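Local coordinates for putative oxidoreductase FAD-binding subunit (Sulfolobus tokodaii, PDB 4ZOH), which binds FAD and is probably the flavin-carrying subunit of a molybdopterin-dependent oxidoreductase, passing electrons to or from other redox centres, at residues Pro115-Asp127 / Arg206-Arg218. Numbering follows the deposited sequence.
Sequences PSADYPAALIAMD and RIGLTAVNNVAVR. With FAD (flavin-adenine dinucleotide), chain H.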
ATOM      1  N   PRO B 115     -26.274 -38.398   3.310  1.00 35.70           N
ATOM      2  CA  PRO B 115     -27.220 -39.291   2.631  1.00 36.56           C
ATOM      3  C   PRO B 115     -27.320 -39.073   1.114  1.00 37.08           C
ATOM      4  O   PRO B 115     -28.086 -39.798   0.435  1.00 35.23           O
ATOM      5  CB  PRO B 115     -28.564 -38.969   3.311  1.00 35.07           C
ATOM      6  CG  PRO B 115     -28.404 -37.572   3.780  1.00 36.92           C
ATOM      7  CD  PRO B 115     -26.963 -37.440   4.199  1.00 34.93           C
ATOM      8  N   SER B 116     -26.589 -38.094   0.579  1.00 33.00           N
ATOM      9  CA  SER B 116     -26.499 -37.977  -0.887  1.00 30.90           C
ATOM     10  C   SER B 116     -25.147 -38.310  -1.439  1.00 25.54           C
ATOM     11  O   SER B 116     -24.918 -38.067  -2.595  1.00 28.69           O
ATOM     12  CB  SER B 116     -26.867 -36.574  -1.362  1.00 33.60           C
ATOM     13  OG  SER B 116     -28.084 -36.230  -0.786  1.00 34.35           O
ATOM     14  N   ALA B 117     -24.249 -38.840  -0.634  1.00 25.23           N
ATOM     15  CA  ALA B 117     -22.917 -39.316  -1.124  1.00 26.14           C
ATOM     16  C   ALA B 117     -23.007 -40.312  -2.265  1.00 29.51           C
ATOM     17  O   ALA B 117     -23.983 -41.091  -2.366  1.00 30.72           O
ATOM     18  CB  ALA B 117     -22.099 -39.948   0.016  1.00 23.25           C
ATOM     19  N   ASP B 118     -21.953 -40.358  -3.075  1.00 29.94           N
ATOM     20  CA  ASP B 118     -21.870 -41.345  -4.147  1.00 31.39           C
ATOM     21  C   ASP B 118     -21.532 -42.768  -3.671  1.00 28.54           C
ATOM     22  O   ASP B 118     -22.301 -43.717  -3.971  1.00 28.39           O
ATOM     23  CB  ASP B 118     -20.973 -40.850  -5.278  1.00 26.42           C
ATOM     24  CG  ASP B 118     -21.541 -39.633  -5.933  1.00 29.98           C
ATOM     25  OD1 ASP B 118     -22.796 -39.665  -6.200  1.00 25.42           O
ATOM     26  OD2 ASP B 118     -20.767 -38.628  -6.158  1.00 27.86           O
ATOM     27  N   TYR B 119     -20.476 -42.916  -2.869  1.00 26.55           N
ATOM     28  CA  TYR B 119     -19.966 -44.263  -2.579  1.00 27.36           C
ATOM     29  C   TYR B 119     -21.032 -45.236  -2.026  1.00 32.37           C
ATOM     30  O   TYR B 119     -21.027 -46.386  -2.422  1.00 30.99           O
ATOM     31  CB  TYR B 119     -18.796 -44.273  -1.611  1.00 26.03           C
ATOM     32  CG  TYR B 119     -17.452 -43.838  -2.153  1.00 25.46           C
ATOM     33  CD1 TYR B 119     -16.938 -44.352  -3.355  1.00 29.43           C
ATOM     34  CD2 TYR B 119     -16.650 -42.942  -1.398  1.00 26.90           C
ATOM     35  CE1 TYR B 119     -15.668 -43.968  -3.802  1.00 29.84           C
ATOM     36  CE2 TYR B 119     -15.400 -42.573  -1.815  1.00 25.26           C
ATOM     37  CZ  TYR B 119     -14.912 -43.079  -3.010  1.00 26.93           C
ATOM     38  OH  TYR B 119     -13.696 -42.623  -3.438  1.00 28.74           O
ATOM     39  N   PRO B 120     -21.892 -44.789  -1.081  1.00 32.01           N
ATOM     40  CA  PRO B 120     -22.811 -45.739  -0.419  1.00 35.28           C
ATOM     41  C   PRO B 120     -23.731 -46.478  -1.385  1.00 32.52           C
ATOM     42  O   PRO B 120     -24.058 -47.597  -1.126  1.00 31.19           O
ATOM     43  CB  PRO B 120     -23.660 -44.827   0.510  1.00 36.50           C
ATOM     44  CG  PRO B 120     -22.743 -43.679   0.822  1.00 37.51           C
ATOM     45  CD  PRO B 120     -22.036 -43.439  -0.497  1.00 35.28           C
ATOM     46  N   ALA B 121     -24.112 -45.855  -2.489  1.00 33.01           N
ATOM     47  CA  ALA B 121     -24.883 -46.573  -3.489  1.00 32.78           C
ATOM     48  C   ALA B 121     -24.093 -47.781  -4.029  1.00 34.41           C
ATOM     49  O   ALA B 121     -24.652 -48.868  -4.118  1.00 30.86           O
ATOM     50  CB  ALA B 121     -25.353 -45.673  -4.603  1.00 27.77           C
ATOM     51  N   ALA B 122     -22.831 -47.559  -4.407  1.00 30.94           N
ATOM     52  CA  ALA B 122     -21.946 -48.633  -4.852  1.00 33.17           C
ATOM     53  C   ALA B 122     -21.613 -49.589  -3.711  1.00 31.55           C
ATOM     54  O   ALA B 122     -21.601 -50.783  -3.929  1.00 30.59           O
ATOM     55  CB  ALA B 122     -20.667 -48.121  -5.534  1.00 30.18           C
ATOM     56  N   LEU B 123     -21.364 -49.077  -2.505  1.00 31.22           N
ATOM     57  CA  LEU B 123     -20.888 -49.936  -1.446  1.00 30.28           C
ATOM     58  C   LEU B 123     -22.036 -50.861  -0.944  1.00 34.31           C
ATOM     59  O   LEU B 123     -21.811 -51.974  -0.526  1.00 33.09           O
ATOM     60  CB  LEU B 123     -20.286 -49.117  -0.305  1.00 29.30           C
ATOM     61  CG  LEU B 123     -18.927 -48.395  -0.549  1.00 31.46           C
ATOM     62  CD1 LEU B 123     -18.576 -47.482   0.617  1.00 28.11           C
ATOM     63  CD2 LEU B 123     -17.726 -49.284  -0.844  1.00 26.09           C
ATOM     64  N   ILE B 124     -23.263 -50.382  -0.950  1.00 36.98           N
ATOM     65  CA  ILE B 124     -24.359 -51.244  -0.482  1.00 40.32           C
ATOM     66  C   ILE B 124     -24.613 -52.353  -1.490  1.00 37.62           C
ATOM     67  O   ILE B 124     -24.895 -53.477  -1.104  1.00 41.25           O
ATOM     68  CB  ILE B 124     -25.634 -50.459  -0.067  1.00 35.29           C
ATOM     69  CG1 ILE B 124     -26.569 -51.330   0.797  1.00 38.91           C
ATOM     70  CG2 ILE B 124     -26.359 -49.895  -1.248  1.00 32.65           C
ATOM     71  CD1 ILE B 124     -26.363 -51.163   2.285  1.00 35.46           C
ATOM     72  N   ALA B 125     -24.446 -52.011  -2.771  1.00 39.83           N
ATOM     73  CA  ALA B 125     -24.647 -52.923  -3.898  1.00 37.11           C
ATOM     74  C   ALA B 125     -23.582 -53.989  -3.923  1.00 41.02           C
ATOM     75  O   ALA B 125     -23.834 -55.136  -4.303  1.00 40.64           O
ATOM     76  CB  ALA B 125     -24.635 -52.164  -5.196  1.00 33.75           C
ATOM     77  N   MET B 126     -22.379 -53.591  -3.526  1.00 36.93           N
ATOM     78  CA  MET B 126     -21.246 -54.465  -3.500  1.00 32.29           C
ATOM     79  C   MET B 126     -21.168 -55.376  -2.240  1.00 31.29           C
ATOM     80  O   MET B 126     -20.304 -56.245  -2.182  1.00 34.22           O
ATOM     81  CB  MET B 126     -20.006 -53.602  -3.662  1.00 30.44           C
ATOM     82  CG  MET B 126     -19.878 -53.034  -5.056  1.00 34.02           C
ATOM     83  SD  MET B 126     -18.523 -51.860  -5.241  1.00 34.25           S
ATOM     84  CE  MET B 126     -17.175 -52.886  -5.933  1.00 27.54           C
ATOM     85  N   ASP B 127     -22.048 -55.196  -1.250  1.00 29.17           N
ATOM     86  CA  ASP B 127     -21.844 -55.869   0.080  1.00 37.45           C
ATOM     87  C   ASP B 127     -20.429 -55.601   0.622  1.00 41.12           C
ATOM     88  O   ASP B 127     -19.753 -56.495   1.175  1.00 37.28           O
ATOM     89  CB  ASP B 127     -22.156 -57.402   0.131  1.00 35.35           C
ATOM     90  CG  ASP B 127     -23.454 -57.798  -0.589  1.00 38.24           C
ATOM     91  OD1 ASP B 127     -24.513 -57.191  -0.319  1.00 35.52           O
ATOM     92  OD2 ASP B 127     -23.389 -58.706  -1.463  1.00 39.66           O
ATOM     93  N   ARG B 206     -27.202 -56.385  -8.590  1.00 37.04           N
ATOM     94  CA  ARG B 206     -27.208 -55.569  -7.360  1.00 37.38           C
ATOM     95  C   ARG B 206     -27.466 -54.125  -7.704  1.00 33.96           C
ATOM     96  O   ARG B 206     -26.850 -53.569  -8.620  1.00 31.52           O
ATOM     97  CB  ARG B 206     -25.890 -55.728  -6.609  1.00 36.67           C
ATOM     98  CG  ARG B 206     -25.574 -57.148  -6.179  1.00 33.41           C
ATOM     99  CD  ARG B 206     -24.190 -57.494  -6.683  1.00 34.95           C
ATOM    100  NE  ARG B 206     -23.639 -58.698  -6.097  1.00 32.17           N
ATOM    101  CZ  ARG B 206     -23.093 -58.819  -4.890  1.00 38.13           C
ATOM    102  NH1 ARG B 206     -22.983 -57.790  -4.049  1.00 36.74           N
ATOM    103  NH2 ARG B 206     -22.637 -60.005  -4.505  1.00 38.16           N
ATOM    104  N   ILE B 207     -28.424 -53.540  -7.003  1.00 33.62           N
ATOM    105  CA  ILE B 207     -28.838 -52.166  -7.271  1.00 32.30           C
ATOM    106  C   ILE B 207     -28.817 -51.303  -6.003  1.00 35.29           C
ATOM    107  O   ILE B 207     -29.514 -51.622  -5.001  1.00 31.52           O
ATOM    108  CB  ILE B 207     -30.190 -52.120  -7.961  1.00 33.00           C
ATOM    109  CG1 ILE B 207     -30.134 -52.978  -9.229  1.00 34.85           C
ATOM    110  CG2 ILE B 207     -30.511 -50.678  -8.299  1.00 36.01           C
ATOM    111  CD1 ILE B 207     -31.407 -53.042 -10.042  1.00 34.41           C
ATOM    112  N   GLY B 208     -27.961 -50.264  -5.992  1.00 32.58           N
ATOM    113  CA  GLY B 208     -27.900 -49.388  -4.795  1.00 30.17           C
ATOM    114  C   GLY B 208     -28.470 -48.000  -5.063  1.00 32.04           C
ATOM    115  O   GLY B 208     -28.258 -47.424  -6.132  1.00 32.39           O
ATOM    116  N   LEU B 209     -29.207 -47.478  -4.088  1.00 33.18           N
ATOM    117  CA  LEU B 209     -29.796 -46.181  -4.217  1.00 32.03           C
ATOM    118  C   LEU B 209     -29.240 -45.252  -3.146  1.00 30.92           C
ATOM    119  O   LEU B 209     -29.258 -45.540  -1.941  1.00 34.93           O
ATOM    120  CB  LEU B 209     -31.330 -46.239  -4.108  1.00 32.42           C
ATOM    121  CG  LEU B 209     -32.221 -47.115  -5.007  1.00 32.64           C
ATOM    122  CD1 LEU B 209     -33.681 -46.826  -4.642  1.00 26.94           C
ATOM    123  CD2 LEU B 209     -31.944 -46.968  -6.506  1.00 27.50           C
ATOM    124  N   THR B 210     -28.783 -44.110  -3.620  1.00 32.70           N
ATOM    125  CA  THR B 210     -28.383 -43.036  -2.751  1.00 29.84           C
ATOM    126  C   THR B 210     -29.197 -41.770  -3.036  1.00 26.05           C
ATOM    127  O   THR B 210     -29.823 -41.607  -4.115  1.00 24.45           O
ATOM    128  CB  THR B 210     -26.849 -42.811  -2.810  1.00 30.24           C
ATOM    129  OG1 THR B 210     -26.465 -41.939  -1.728  1.00 32.44           O
ATOM    130  CG2 THR B 210     -26.433 -42.241  -4.172  1.00 26.78           C
ATOM    131  N   ALA B 211     -29.176 -40.897  -2.036  1.00 28.72           N
ATOM    132  CA  ALA B 211     -29.831 -39.570  -1.998  1.00 28.58           C
ATOM    133  C   ALA B 211     -31.330 -39.614  -1.919  1.00 31.57           C
ATOM    134  O   ALA B 211     -31.988 -38.555  -2.063  1.00 30.13           O
ATOM    135  CB  ALA B 211     -29.376 -38.659  -3.144  1.00 29.06           C
ATOM    136  N   VAL B 212     -31.876 -40.818  -1.724  1.00 32.63           N
ATOM    137  CA  VAL B 212     -33.337 -41.003  -1.697  1.00 31.93           C
ATOM    138  C   VAL B 212     -33.865 -41.638  -0.400  1.00 37.06           C
ATOM    139  O   VAL B 212     -35.038 -42.020  -0.325  1.00 37.37           O
ATOM    140  CB  VAL B 212     -33.900 -41.716  -2.974  1.00 31.22           C
ATOM    141  CG1 VAL B 212     -33.689 -40.855  -4.219  1.00 34.46           C
ATOM    142  CG2 VAL B 212     -33.324 -43.123  -3.214  1.00 30.37           C
ATOM    143  N   ASN B 213     -32.996 -41.760   0.604  1.00 37.68           N
ATOM    144  CA  ASN B 213     -33.321 -42.274   1.944  1.00 38.95           C
ATOM    145  C   ASN B 213     -32.301 -41.678   2.894  1.00 36.59           C
ATOM    146  O   ASN B 213     -31.375 -41.025   2.438  1.00 36.65           O
ATOM    147  CB  ASN B 213     -33.164 -43.803   1.995  1.00 44.24           C
ATOM    148  CG  ASN B 213     -33.987 -44.518   0.944  1.00 50.96           C
ATOM    149  OD1 ASN B 213     -35.186 -44.726   1.130  1.00 52.35           O
ATOM    150  ND2 ASN B 213     -33.360 -44.877  -0.168  1.00 40.10           N
ATOM    151  N   ASN B 214     -32.418 -41.952   4.188  1.00 38.71           N
ATOM    152  CA  ASN B 214     -31.474 -41.441   5.193  1.00 38.45           C
ATOM    153  C   ASN B 214     -30.132 -42.126   5.064  1.00 41.15           C
ATOM    154  O   ASN B 214     -29.085 -41.516   5.366  1.00 40.32           O
ATOM    155  CB  ASN B 214     -32.038 -41.616   6.616  1.00 39.90           C
ATOM    156  CG  ASN B 214     -32.236 -43.087   6.979  1.00 46.85           C
ATOM    157  OD1 ASN B 214     -32.812 -43.838   6.204  1.00 52.59           O
ATOM    158  ND2 ASN B 214     -31.736 -43.511   8.140  1.00 44.30           N
ATOM    159  N   VAL B 215     -30.153 -43.400   4.638  1.00 40.01           N
ATOM    160  CA  VAL B 215     -28.922 -44.144   4.299  1.00 38.16           C
ATOM    161  C   VAL B 215     -29.146 -44.850   2.969  1.00 37.90           C
ATOM    162  O   VAL B 215     -30.281 -44.870   2.497  1.00 34.83           O
ATOM    163  CB  VAL B 215     -28.457 -45.154   5.375  1.00 38.91           C
ATOM    164  CG1 VAL B 215     -28.093 -44.443   6.670  1.00 37.48           C
ATOM    165  CG2 VAL B 215     -29.487 -46.283   5.602  1.00 44.72           C
ATOM    166  N   ALA B 216     -28.080 -45.375   2.356  1.00 36.52           N
ATOM    167  CA  ALA B 216     -28.192 -46.075   1.054  1.00 39.83           C
ATOM    168  C   ALA B 216     -28.986 -47.379   1.226  1.00 38.76           C
ATOM    169  O   ALA B 216     -28.833 -48.022   2.241  1.00 39.83           O
ATOM    170  CB  ALA B 216     -26.814 -46.399   0.489  1.00 34.29           C
ATOM    171  N   VAL B 217     -29.808 -47.748   0.242  1.00 37.88           N
ATOM    172  CA  VAL B 217     -30.523 -49.051   0.247  1.00 36.69           C
ATOM    173  C   VAL B 217     -30.365 -49.853  -1.037  1.00 37.75           C
ATOM    174  O   VAL B 217     -30.031 -49.300  -2.097  1.00 38.00           O
ATOM    175  CB  VAL B 217     -32.033 -48.915   0.564  1.00 31.17           C
ATOM    176  CG1 VAL B 217     -32.221 -48.329   1.956  1.00 32.22           C
ATOM    177  CG2 VAL B 217     -32.740 -48.054  -0.463  1.00 29.68           C
ATOM    178  N   ARG B 218     -30.629 -51.149  -0.934  1.00 39.02           N
ATOM    179  CA  ARG B 218     -30.713 -52.024  -2.098  1.00 38.66           C
ATOM    180  C   ARG B 218     -32.062 -51.860  -2.798  1.00 36.23           C
ATOM    181  O   ARG B 218     -33.045 -51.772  -2.135  1.00 34.27           O
ATOM    182  CB  ARG B 218     -30.503 -53.460  -1.642  1.00 38.33           C
ATOM    183  CG  ARG B 218     -29.053 -53.760  -1.292  1.00 37.89           C
ATOM    184  CD  ARG B 218     -28.169 -53.682  -2.528  1.00 39.42           C
ATOM    185  NE  ARG B 218     -28.234 -54.934  -3.255  1.00 41.80           N
ATOM    186  CZ  ARG B 218     -27.520 -56.005  -2.932  1.00 46.15           C
ATOM    187  NH1 ARG B 218     -26.657 -55.992  -1.916  1.00 42.72           N
ATOM    188  NH2 ARG B 218     -27.667 -57.094  -3.632  1.00 49.02           N
TER
HETATM  189  PA  FAD H 301     -12.776 -35.392   6.167  1.00 31.37           P
HETATM  190  O1A FAD H 301     -13.501 -34.142   5.798  1.00 26.30           O
HETATM  191  O2A FAD H 301     -11.359 -35.376   6.553  1.00 28.95           O
HETATM  192  O5B FAD H 301     -13.522 -36.098   7.345  1.00 27.05           O
HETATM  193  C5B FAD H 301     -14.975 -36.239   7.305  1.00 27.92           C
HETATM  194  C4B FAD H 301     -15.471 -36.982   8.666  1.00 28.75           C
HETATM  195  O4B FAD H 301     -14.828 -38.304   8.865  1.00 32.61           O
HETATM  196  C3B FAD H 301     -14.993 -36.158   9.855  1.00 30.48           C
HETATM  197  O3B FAD H 301     -15.987 -36.176  10.851  1.00 30.11           O
HETATM  198  C2B FAD H 301     -13.676 -36.826  10.313  1.00 35.21           C
HETATM  199  O2B FAD H 301     -13.358 -36.621  11.695  1.00 36.33           O
HETATM  200  C1B FAD H 301     -13.976 -38.270  10.103  1.00 33.00           C
HETATM  201  N9A FAD H 301     -12.980 -39.171   9.534  1.00 27.97           N
HETATM  202  C8A FAD H 301     -12.198 -38.990   8.472  1.00 28.84           C
HETATM  203  N7A FAD H 301     -11.495 -40.123   8.241  1.00 28.13           N
HETATM  204  C5A FAD H 301     -11.862 -41.027   9.181  1.00 30.32           C
HETATM  205  C6A FAD H 301     -11.506 -42.365   9.450  1.00 30.96           C
HETATM  206  N6A FAD H 301     -10.626 -42.950   8.641  1.00 28.51           N
HETATM  207  N1A FAD H 301     -12.054 -43.005  10.499  1.00 31.36           N
HETATM  208  C2A FAD H 301     -13.006 -42.424  11.276  1.00 30.10           C
HETATM  209  N3A FAD H 301     -13.357 -41.155  11.048  1.00 29.98           N
HETATM  210  C4A FAD H 301     -12.809 -40.430  10.007  1.00 29.02           C
HETATM  211  N1  FAD H 301     -19.096 -36.236  -1.824  1.00 28.74           N
HETATM  212  C2  FAD H 301     -19.886 -37.070  -2.609  1.00 26.55           C
HETATM  213  O2  FAD H 301     -20.111 -38.201  -2.230  1.00 23.97           O
HETATM  214  N3  FAD H 301     -20.402 -36.639  -3.794  1.00 25.74           N
HETATM  215  C4  FAD H 301     -20.178 -35.375  -4.227  1.00 26.38           C
HETATM  216  O4  FAD H 301     -20.630 -35.051  -5.331  1.00 24.00           O
HETATM  217  C4X FAD H 301     -19.407 -34.503  -3.428  1.00 25.51           C
HETATM  218  N5  FAD H 301     -19.172 -33.220  -3.869  1.00 25.20           N
HETATM  219  C5X FAD H 301     -18.410 -32.345  -3.037  1.00 26.56           C
HETATM  220  C6  FAD H 301     -18.235 -31.033  -3.464  1.00 24.09           C
HETATM  221  C7  FAD H 301     -17.465 -30.148  -2.693  1.00 24.87           C
HETATM  222  C7M FAD H 301     -17.309 -28.710  -3.235  1.00 21.19           C
HETATM  223  C8  FAD H 301     -16.904 -30.582  -1.474  1.00 26.15           C
HETATM  224  C8M FAD H 301     -16.070 -29.654  -0.549  1.00 23.48           C
HETATM  225  C9  FAD H 301     -17.124 -31.894  -1.016  1.00 26.33           C
HETATM  226  C9A FAD H 301     -17.860 -32.778  -1.810  1.00 26.77           C
HETATM  227  N10 FAD H 301     -18.105 -34.106  -1.397  1.00 27.75           N
HETATM  228  C10 FAD H 301     -18.872 -34.942  -2.231  1.00 26.29           C
HETATM  229  C1' FAD H 301     -17.590 -34.638  -0.140  1.00 27.23           C
HETATM  230  C2' FAD H 301     -16.178 -35.226  -0.320  1.00 25.50           C
HETATM  231  O2' FAD H 301     -16.305 -36.474  -1.032  1.00 30.16           O
HETATM  232  C3' FAD H 301     -15.427 -35.406   1.029  1.00 25.92           C
HETATM  233  O3' FAD H 301     -14.059 -35.622   0.672  1.00 24.54           O
HETATM  234  C4' FAD H 301     -15.916 -36.590   1.847  1.00 28.72           C
HETATM  235  O4' FAD H 301     -17.327 -36.463   2.018  1.00 26.39           O
HETATM  236  C5' FAD H 301     -15.233 -36.667   3.229  1.00 25.16           C
HETATM  237  O5' FAD H 301     -13.956 -37.319   2.999  1.00 27.31           O
HETATM  238  P   FAD H 301     -12.625 -36.637   3.499  1.00 30.70           P
HETATM  239  O1P FAD H 301     -11.524 -37.637   3.370  1.00 29.68           O
HETATM  240  O2P FAD H 301     -12.430 -35.329   2.834  1.00 26.72           O
HETATM  241  O3P FAD H 301     -13.013 -36.498   5.024  1.00 28.30           O
HETATM  242  O   HOH W   1     -29.198 -42.341   1.122  1.00 34.48           O
HETATM  243  O   HOH W   2     -21.818 -60.728  -1.903  1.00 36.71           O
HETATM  244  O   HOH W   3     -25.778 -59.384  -2.338  1.00 40.98           O
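Arg206 and Arg218, from 206-218, hold Asp127, the first residue to leave helical geometry after helix 119-125, in a Schellman motif. From CB of Arg218, CG stands anti to the carbonyl carbon (chi1 -74°), and bends at chi2 and chi3 fold the chain back against the helix end. CG lies 4.1 Å from Ile124 CG1, and CD 3.6 Å from Ile124 O. NE pairs with Glu223. NH1 bonds to Ile124 O at 3.2 Å, tilted from the guanidinium plane, and to Asp127 OD1 at 2.9 Å, nearly in it, on the syn side. NH2 reaches a water that also bonds Asp127 OD2. Arg206 NH1 takes a lone pair of Ala125 O at 2.8 Å with a fairly straight bond (163°), and makes a salt bridge to Asp127 OD2 through a weak, bent hydrogen bond. Replacing Arg218 by an alanine is likely to leave Glu223 and Asp127 OD1 without this charge and Ile124 O without this donor. Gly208 lets the helix lie close, since a side chain here would strike Ala121 O. On the flavin side Thr210 OG1 donates to Ala117 O (2.7 Å), next to Asp118, which bonds the flavin, Tyr176 and Lys178. Polar bonds thus join the FAD-binding part to the C-terminal sheet there and at Asp127, where the arginines probably stabilise the negative helix end.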